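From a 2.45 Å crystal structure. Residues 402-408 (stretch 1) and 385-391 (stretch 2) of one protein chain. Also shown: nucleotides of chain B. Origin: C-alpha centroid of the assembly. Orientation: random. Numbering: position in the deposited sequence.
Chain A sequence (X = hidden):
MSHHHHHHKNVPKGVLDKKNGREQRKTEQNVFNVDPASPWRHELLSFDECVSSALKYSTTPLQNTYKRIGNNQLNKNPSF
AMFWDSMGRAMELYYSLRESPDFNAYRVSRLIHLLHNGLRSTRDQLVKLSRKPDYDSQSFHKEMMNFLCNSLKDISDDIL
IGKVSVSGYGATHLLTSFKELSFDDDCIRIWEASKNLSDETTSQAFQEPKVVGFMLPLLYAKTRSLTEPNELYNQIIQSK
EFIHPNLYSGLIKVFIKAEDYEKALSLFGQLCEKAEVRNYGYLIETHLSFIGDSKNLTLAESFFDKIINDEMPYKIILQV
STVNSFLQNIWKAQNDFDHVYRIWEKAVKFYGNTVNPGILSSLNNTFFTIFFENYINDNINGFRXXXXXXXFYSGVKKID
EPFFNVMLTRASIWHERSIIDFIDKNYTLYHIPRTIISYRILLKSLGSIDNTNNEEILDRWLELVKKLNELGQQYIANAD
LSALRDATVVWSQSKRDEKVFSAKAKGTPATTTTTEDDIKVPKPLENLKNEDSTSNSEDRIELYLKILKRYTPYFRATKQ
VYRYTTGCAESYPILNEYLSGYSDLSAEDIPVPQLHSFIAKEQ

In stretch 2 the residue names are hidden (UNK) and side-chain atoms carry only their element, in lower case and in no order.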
# COMPACT_ATOMS: atom_id res chain seq x y z
N PRO A 402 6.77 -8.88 -11.30
CA PRO A 402 7.04 -7.54 -10.77
C PRO A 402 8.52 -7.24 -10.58
O PRO A 402 8.92 -6.08 -10.68
CB PRO A 402 6.28 -7.53 -9.43
CG PRO A 402 5.16 -8.47 -9.65
CD PRO A 402 5.75 -9.57 -10.48
N PHE A 403 9.34 -8.26 -10.32
CA PHE A 403 10.78 -8.06 -10.21
C PHE A 403 11.34 -7.38 -11.46
O PHE A 403 12.05 -6.37 -11.36
CB PHE A 403 11.48 -9.39 -9.97
CG PHE A 403 12.99 -9.30 -9.96
CD1 PHE A 403 13.66 -8.84 -8.84
CD2 PHE A 403 13.72 -9.68 -11.07
CE1 PHE A 403 15.04 -8.76 -8.83
CE2 PHE A 403 15.10 -9.61 -11.07
CZ PHE A 403 15.77 -9.14 -9.95
N PHE A 404 11.01 -7.90 -12.64
CA PHE A 404 11.46 -7.29 -13.88
C PHE A 404 10.62 -6.08 -14.28
O PHE A 404 11.14 -5.20 -14.98
CB PHE A 404 11.46 -8.33 -15.01
CG PHE A 404 12.70 -9.18 -15.04
CD1 PHE A 404 13.95 -8.61 -15.25
CD2 PHE A 404 12.62 -10.56 -14.88
CE1 PHE A 404 15.09 -9.39 -15.29
CE2 PHE A 404 13.76 -11.35 -14.92
CZ PHE A 404 15.00 -10.76 -15.13
N ASN A 405 9.36 -6.02 -13.85
CA ASN A 405 8.54 -4.85 -14.16
C ASN A 405 9.08 -3.59 -13.49
O ASN A 405 9.20 -2.54 -14.12
CB ASN A 405 7.08 -5.10 -13.74
CG ASN A 405 6.41 -6.18 -14.56
OD1 ASN A 405 6.86 -6.52 -15.66
ND2 ASN A 405 5.33 -6.74 -14.03
N VAL A 406 9.42 -3.69 -12.20
CA VAL A 406 10.01 -2.55 -11.49
C VAL A 406 11.35 -2.17 -12.12
O VAL A 406 11.62 -0.99 -12.36
CB VAL A 406 10.17 -2.87 -9.99
CG1 VAL A 406 10.88 -1.73 -9.29
CG2 VAL A 406 8.83 -3.14 -9.36
N MET A 407 12.19 -3.16 -12.40
CA MET A 407 13.48 -2.90 -13.02
C MET A 407 13.32 -2.16 -14.34
O MET A 407 14.00 -1.15 -14.58
CB MET A 407 14.23 -4.22 -13.23
CG MET A 407 15.68 -4.06 -13.68
SD MET A 407 16.42 -5.63 -14.18
CE MET A 407 16.13 -6.63 -12.72
N LEU A 408 12.42 -2.64 -15.20
CA LEU A 408 12.23 -2.01 -16.51
C LEU A 408 11.66 -0.60 -16.37
O LEU A 408 12.07 0.32 -17.09
CB LEU A 408 11.32 -2.87 -17.37
CG LEU A 408 11.00 -2.33 -18.77
CD1 LEU A 408 12.28 -2.12 -19.57
CD2 LEU A 408 10.06 -3.27 -19.50
N UNK A 385 25.94 -4.72 -12.60
CA UNK A 385 25.37 -4.92 -11.27
C UNK A 385 23.98 -5.54 -11.35
O UNK A 385 23.62 -6.35 -10.49
c UNK A 385 25.32 -3.59 -10.51
c UNK A 385 26.12 -4.43 -6.82
c UNK A 385 25.10 -3.74 -9.01
n UNK A 385 27.34 -4.91 -6.12
c UNK A 385 26.31 -4.35 -8.33
N UNK A 386 23.20 -5.19 -12.38
CA UNK A 386 21.89 -5.81 -12.56
C UNK A 386 22.01 -7.30 -12.79
O UNK A 386 21.21 -8.09 -12.26
c UNK A 386 19.43 -3.87 -12.41
c UNK A 386 19.94 -3.23 -14.77
c UNK A 386 20.51 -3.78 -13.48
c UNK A 386 21.14 -5.15 -13.72
N UNK A 387 23.00 -7.72 -13.59
CA UNK A 387 23.20 -9.15 -13.84
C UNK A 387 23.52 -9.89 -12.55
O UNK A 387 23.05 -11.01 -12.33
o UNK A 387 26.29 -9.00 -16.80
c UNK A 387 23.96 -8.84 -16.26
n UNK A 387 24.84 -8.95 -18.51
c UNK A 387 25.13 -8.93 -17.21
c UNK A 387 24.30 -9.35 -14.87
N UNK A 388 24.33 -9.28 -11.68
CA UNK A 388 24.59 -9.87 -10.38
C UNK A 388 23.32 -9.96 -9.54
O UNK A 388 23.10 -10.94 -8.83
c UNK A 388 26.97 -8.64 -7.52
c UNK A 388 25.67 -9.07 -9.65
c UNK A 388 25.95 -9.52 -8.23
o UNK A 388 26.94 -8.58 -6.27
o UNK A 388 27.78 -7.99 -8.21
N UNK A 389 22.47 -8.93 -9.63
CA UNK A 389 21.20 -8.94 -8.92
C UNK A 389 20.28 -10.03 -9.47
O UNK A 389 19.60 -10.73 -8.71
c UNK A 389 20.99 -5.09 -8.46
c UNK A 389 21.41 -6.52 -8.25
c UNK A 389 19.14 -7.57 -8.42
c UNK A 389 20.55 -7.55 -8.99
N UNK A 390 20.24 -10.18 -10.80
CA UNK A 390 19.39 -11.20 -11.41
C UNK A 390 19.87 -12.59 -11.04
O UNK A 390 19.07 -13.49 -10.76
c UNK A 390 18.67 -12.17 -13.62
c UNK A 390 18.76 -9.27 -14.72
c UNK A 390 18.62 -9.69 -13.27
c UNK A 390 19.34 -10.99 -12.94
N UNK A 391 21.19 -12.80 -11.04
CA UNK A 391 21.74 -14.09 -10.64
C UNK A 391 21.42 -14.41 -9.19
O UNK A 391 21.01 -15.53 -8.87
o UNK A 391 23.53 -14.03 -12.28
c UNK A 391 23.89 -15.37 -10.31
c UNK A 391 23.26 -14.10 -10.87
P U B 10 3.26 0.61 -6.76
OP1 U B 10 3.74 2.02 -6.75
OP2 U B 10 1.82 0.33 -6.97
O5' U B 10 4.09 -0.18 -7.87
C5' U B 10 5.48 0.07 -8.07
C4' U B 10 5.99 -0.67 -9.28
O4' U B 10 5.74 -2.09 -9.10
C3' U B 10 5.32 -0.32 -10.60
O3' U B 10 5.93 0.80 -11.22
C2' U B 10 5.45 -1.60 -11.41
O2' U B 10 6.71 -1.67 -12.07
C1' U B 10 5.40 -2.68 -10.33
N1 U B 10 4.06 -3.31 -10.20
C2 U B 10 3.85 -4.51 -10.84
O2 U B 10 4.71 -5.06 -11.51
N3 U B 10 2.60 -5.05 -10.67
C4 U B 10 1.56 -4.51 -9.94
O4 U B 10 0.49 -5.11 -9.88
C5 U B 10 1.86 -3.26 -9.30
C6 U B 10 3.07 -2.72 -9.45

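Position 385 carries four carbons in a row ending in a nitrogen, an unbranched chain that stays out of reach of stretch 1. That is lysine, Lys385, and it lies outside the contact.

At position 386 there are four carbons, forked at the second. CB points sideways, yet the end of the side chain comes nearer, and one tip carbon lies against the sulfur of Met407. A fork one carbon beyond CB means leucine: Leu386, whose CD2 sits 3.9 Å from Met407 SD.

Position 387 has three carbons, the third bearing one oxygen and one nitrogen. It is exposed and touches nothing on stretch 1. The amide makes it glutamine, Gln387.

Position 388 also has three carbons, but the third carries two oxygens, and none of them touches stretch 1: a carboxylate, hence glutamate, Glu388. One turn of helix brings it back toward Lys385, and a long salt bridge joins Lys385 NZ to Glu388 OE2 at 3.7 Å.

Position 389 shows four carbons forked at CB, with one arm two carbons long. CB points toward stretch 1, and the short arm meets the rim of the Phe403 ring. This is isoleucine, Ile389, with CG2 4.0 Å from Phe403 CZ.

Position 390 repeats that pattern: four carbons, forked at CB, one arm of two carbons. Here the long arm reaches Phe403, Phe404 and Met407, although CB itself points sideways. It too is isoleucine. Ile390 CD1 lies 3.7 Å from Phe404 CE1, while Ile390 CG1 lies 4.0 Å from Met407 CE and 4.2 Å from Phe403 CE2.

At position 391 CB carries one oxygen and one carbon, and nothing of stretch 1 is near. This is threonine, Thr391; its OG1 donates to Gln387 O at 3.1 Å, so the hydroxyl is satisfied within its own helix.

The contact joins two nearly antiparallel helices, at 167°, whose axes come no closer than 12.6 Å. Long side chains bridge that gap, and no hydrogen bond crosses it. Leu386, Ile389 and Ile390 meet Phe403, Phe404 and Met407, burying 242 Å² in all. Phe403 offers its ring edge to both isoleucines, Phe404 its edge to Ile390, and Ile390, touching all three partners, ties the patch together. The polar residues of stretch 2 stay clear of it. On stretch 1, Asn405 also lies outside the patch and instead donates from ND2 to O2 of U10, 3.1 Å away, so one helix serves both packing and RNA contact.

Stretch 2 (385-391) KLQEIIT
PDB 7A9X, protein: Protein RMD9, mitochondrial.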